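Local coordinates for protein carbohydrate binding module (Escherichia coli, PDB 2XFD) that binds carbohydrates, cellobiose among them, in a calcium-dependent manner and probably recognises xylan, as a module of the CBM60 family, at residues V62-I67 with R74-Q79. Numbering follows the deposited sequence.
With CA (calcium ion), chain D.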
ATOM      1  N   VAL A  62       3.276  -4.273   7.007  1.00  5.23           N
ATOM      2  CA  VAL A  62       2.115  -4.385   6.113  1.00  4.90           C
ATOM      3  C   VAL A  62       2.455  -5.270   4.931  1.00  4.39           C
ATOM      4  O   VAL A  62       3.549  -5.167   4.343  1.00  5.17           O
ATOM      5  CB  VAL A  62       1.685  -3.003   5.653  1.00  4.67           C
ATOM      6  CG1 VAL A  62       0.631  -3.080   4.548  1.00  5.55           C
ATOM      7  CG2 VAL A  62       1.162  -2.168   6.852  1.00  5.58           C
ATOM      8  N   GLN A  63       1.513  -6.118   4.550  1.00  4.03           N
ATOM      9  CA  GLN A  63       1.587  -6.916   3.315  1.00  4.41           C
ATOM     10  C   GLN A  63       0.396  -6.472   2.448  1.00  3.79           C
ATOM     11  O   GLN A  63      -0.743  -6.675   2.830  1.00  4.49           O
ATOM     12  CB  GLN A  63       1.570  -8.399   3.597  1.00  4.52           C
ATOM     13  CG  GLN A  63       1.823  -9.258   2.381  1.00  5.05           C
ATOM     14  CD  GLN A  63       1.609 -10.733   2.594  1.00  6.37           C
ATOM     15  OE1 GLN A  63       1.123 -11.193   3.619  1.00  7.01           O
ATOM     16  NE2 GLN A  63       2.011 -11.497   1.666  1.00 11.72           N
ATOM     17  N   VAL A  64       0.697  -5.911   1.277  1.00  4.34           N
ATOM     18  CA  VAL A  64      -0.305  -5.514   0.285  1.00  3.97           C
ATOM     19  C   VAL A  64      -0.300  -6.536  -0.803  1.00  3.94           C
ATOM     20  O   VAL A  64       0.691  -6.741  -1.471  1.00  5.35           O
ATOM     21  CB  VAL A  64       0.027  -4.081  -0.280  1.00  4.48           C
ATOM     22  CG1 VAL A  64      -1.077  -3.691  -1.264  1.00  4.68           C
ATOM     23  CG2 VAL A  64       0.225  -3.072   0.784  1.00  6.04           C
ATOM     24  N   ASP A  65      -1.410  -7.214  -0.980  1.00  4.41           N
ATOM     25  CA  ASP A  65      -1.511  -8.192  -2.052  1.00  4.87           C
ATOM     26  C   ASP A  65      -1.533  -7.520  -3.422  1.00  4.35           C
ATOM     27  O   ASP A  65      -0.719  -7.828  -4.327  1.00  4.45           O
ATOM     28  CB  ASP A  65      -2.721  -9.128  -1.866  1.00  5.04           C
ATOM     29  CG  ASP A  65      -2.707 -10.353  -2.727  1.00  6.31           C
ATOM     30  OD1 ASP A  65      -1.870 -10.479  -3.603  1.00  6.50           O
ATOM     31  OD2 ASP A  65      -3.593 -11.222  -2.509  1.00  8.56           O
ATOM     32  N   TYR A  66      -2.451  -6.603  -3.595  1.00  3.92           N
ATOM     33  CA  TYR A  66      -2.748  -5.965  -4.840  1.00  3.65           C
ATOM     34  C   TYR A  66      -3.685  -4.797  -4.566  1.00  3.36           C
ATOM     35  O   TYR A  66      -4.268  -4.684  -3.487  1.00  4.30           O
ATOM     36  CB  TYR A  66      -3.341  -6.931  -5.911  1.00  4.73           C
ATOM     37  CG  TYR A  66      -4.616  -7.628  -5.469  1.00  3.84           C
ATOM     38  CD1 TYR A  66      -5.820  -6.995  -5.432  1.00  4.73           C
ATOM     39  CD2 TYR A  66      -4.593  -8.963  -5.125  1.00  6.20           C
ATOM     40  CE1 TYR A  66      -6.991  -7.662  -5.088  1.00  5.22           C
ATOM     41  CE2 TYR A  66      -5.732  -9.628  -4.763  1.00  7.14           C
ATOM     42  CZ  TYR A  66      -6.931  -8.965  -4.739  1.00  7.13           C
ATOM     43  OH  TYR A  66      -8.083  -9.653  -4.348  1.00  8.90           O
ATOM     44  N   ILE A  67      -3.875  -3.977  -5.601  1.00  3.32           N
ATOM     45  CA  ILE A  67      -5.008  -3.088  -5.670  1.00  3.11           C
ATOM     46  C   ILE A  67      -5.792  -3.431  -6.929  1.00  3.44           C
ATOM     47  O   ILE A  67      -5.305  -4.080  -7.846  1.00  4.15           O
ATOM     48  CB  ILE A  67      -4.637  -1.569  -5.617  1.00  4.01           C
ATOM     49  CG1 ILE A  67      -4.015  -1.093  -6.913  1.00  3.81           C
ATOM     50  CG2 ILE A  67      -3.766  -1.318  -4.418  1.00  4.43           C
ATOM     51  CD1 ILE A  67      -3.787   0.397  -6.930  1.00  4.87           C
ATOM     52  N   ARG A  74      -3.764  -4.775 -10.056  1.00  3.77           N
ATOM     53  CA  ARG A  74      -2.372  -4.397 -10.167  1.00  3.97           C
ATOM     54  C   ARG A  74      -1.663  -4.992  -8.959  1.00  3.62           C
ATOM     55  O   ARG A  74      -1.894  -4.552  -7.831  1.00  4.03           O
ATOM     56  CB  ARG A  74      -2.252  -2.864 -10.228  1.00  4.05           C
ATOM     57  CG  ARG A  74      -3.055  -2.211 -11.339  1.00  4.24           C
ATOM     58  CD  ARG A  74      -2.807  -0.758 -11.359  1.00  4.66           C
ATOM     59  NE  ARG A  74      -3.664  -0.064 -12.325  1.00  4.79           N
ATOM     60  CZ  ARG A  74      -3.710   1.237 -12.498  1.00  4.86           C
ATOM     61  NH1 ARG A  74      -2.911   2.047 -11.845  1.00  5.40           N
ATOM     62  NH2 ARG A  74      -4.629   1.758 -13.335  1.00  5.94           N
ATOM     63  N   GLN A  75      -0.870  -6.013  -9.168  1.00  3.98           N
ATOM     64  CA  GLN A  75      -0.198  -6.708  -8.068  1.00  3.84           C
ATOM     65  C   GLN A  75       0.845  -5.814  -7.415  1.00  4.04           C
ATOM     66  O   GLN A  75       1.644  -5.191  -8.120  1.00  4.27           O
ATOM     67  CB  GLN A  75       0.462  -7.942  -8.559  1.00  4.71           C
ATOM     68  CG  GLN A  75      -0.461  -9.048  -9.070  1.00  5.90           C
ATOM     69  CD  GLN A  75      -1.310  -9.669  -7.999  1.00  6.76           C
ATOM     70  OE1 GLN A  75      -1.014  -9.618  -6.823  1.00  6.77           O
ATOM     71  NE2 GLN A  75      -2.428 -10.282  -8.410  1.00 10.36           N
ATOM     72  N   ALA A  76       0.927  -5.794  -6.090  1.00  3.84           N
ATOM     73  CA  ALA A  76       1.972  -4.994  -5.430  1.00  3.69           C
ATOM     74  C   ALA A  76       3.367  -5.400  -5.843  1.00  4.10           C
ATOM     75  O   ALA A  76       4.234  -4.549  -6.049  1.00  4.57           O
ATOM     76  CB  ALA A  76       1.757  -5.083  -3.917  1.00  4.74           C
ATOM     77  N   GLU A  77       3.598  -6.711  -5.961  1.00  4.38           N
ATOM     78  CA  GLU A  77       4.887  -7.261  -6.313  1.00  5.11           C
ATOM     79  C   GLU A  77       5.295  -6.988  -7.746  1.00  5.14           C
ATOM     80  O   GLU A  77       6.444  -7.191  -8.103  1.00  6.28           O
ATOM     81  CB  GLU A  77       4.940  -8.771  -5.992  1.00  6.07           C
ATOM     82  CG  GLU A  77       3.932  -9.648  -6.761  1.00  6.75           C
ATOM     83  CD  GLU A  77       2.595  -9.806  -6.086  1.00  6.06           C
ATOM     84  OE1 GLU A  77       2.011 -10.915  -6.189  1.00  8.41           O
ATOM     85  OE2 GLU A  77       2.056  -8.841  -5.502  1.00  5.51           O
ATOM     86  N   ASN A  78       4.345  -6.517  -8.577  1.00  5.08           N
ATOM     87  CA  ASN A  78       4.657  -6.102  -9.951  1.00  5.98           C
ATOM     88  C   ASN A  78       5.028  -4.633 -10.055  1.00  5.61           C
ATOM     89  O   ASN A  78       5.289  -4.186 -11.160  1.00  6.77           O
ATOM     90  CB  ASN A  78       3.489  -6.468 -10.897  1.00  6.45           C
ATOM     91  CG  ASN A  78       3.308  -7.966 -11.045  1.00  9.78           C
ATOM     92  OD1 ASN A  78       4.168  -8.757 -10.656  1.00 10.21           O
ATOM     93  ND2 ASN A  78       2.207  -8.370 -11.617  1.00  9.88           N
ATOM     94  N   GLN A  79       5.082  -3.925  -8.958  1.00  4.78           N
ATOM     95  CA  GLN A  79       5.390  -2.508  -8.969  1.00  4.61           C
ATOM     96  C   GLN A  79       6.857  -2.278  -8.685  1.00  4.73           C
ATOM     97  O   GLN A  79       7.392  -2.780  -7.681  1.00  4.97           O
ATOM     98  CB  GLN A  79       4.511  -1.738  -7.986  1.00  4.52           C
ATOM     99  CG  GLN A  79       3.041  -1.994  -8.087  1.00  4.17           C
ATOM    100  CD  GLN A  79       2.485  -1.903  -9.498  1.00  5.18           C
ATOM    101  OE1 GLN A  79       1.740  -2.900  -9.933  1.00  7.25           O
ATOM    102  NE2 GLN A  79       2.734  -0.938 -10.189  1.00  4.75           N
TER
HETATM  103 CA    CA D1112       0.067 -10.118  -4.833  1.00  6.03          CA
HETATM  104  O   HOH W   1      -0.459 -12.409  -5.182  1.00 12.00           O
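Asp65 and Gln75 meet at a calcium ion that both segments bind. From strand 62-69, Asp65 chelates the metal with its backbone O, 2.5 Å from calcium, and with OD1, 2.3 Å from it; CG stands anti to the backbone N (chi1 -166°), which puts the carboxylate beside the carbonyl, so that OD1 reaches the ion the backbone O already binds. Gln75 gives OE1, also 2.3 Å from calcium, through a chain folded back at chi2 (-67°). The Asp65 carboxylate and Gln75 amide run alongside each other with planes 50° apart. Glu77, bent at chi2, is bidentate, OE1 and OE2 each lying 2.5 Å from the metal. A water and Glu98 complete the site, and the ion probably offsets the closeness of so many oxygens.

Asp65 O does double duty: Ala76 N donates to it at 3.2 Å, from above the carbonyl plane, while Ala76 CB packs 4.1 Å from Val64 CG1. Tyr66 CB lies 3.7 Å from Gln75 OE1, which sits near the ring plane at its edge. The antiparallel register shows in the reciprocally hydrogen-bonded pair Ile67/Arg74 (Arg74 N to Ile67 O 2.8 Å), beside the non-hydrogen-bonded pair Tyr66/Gln75, whose side chains take the opposite face. The arrangement is consistent with a structural calcium site tying a hairpin end of this beta-sheet module, distinct from the calcium at the glycan pocket.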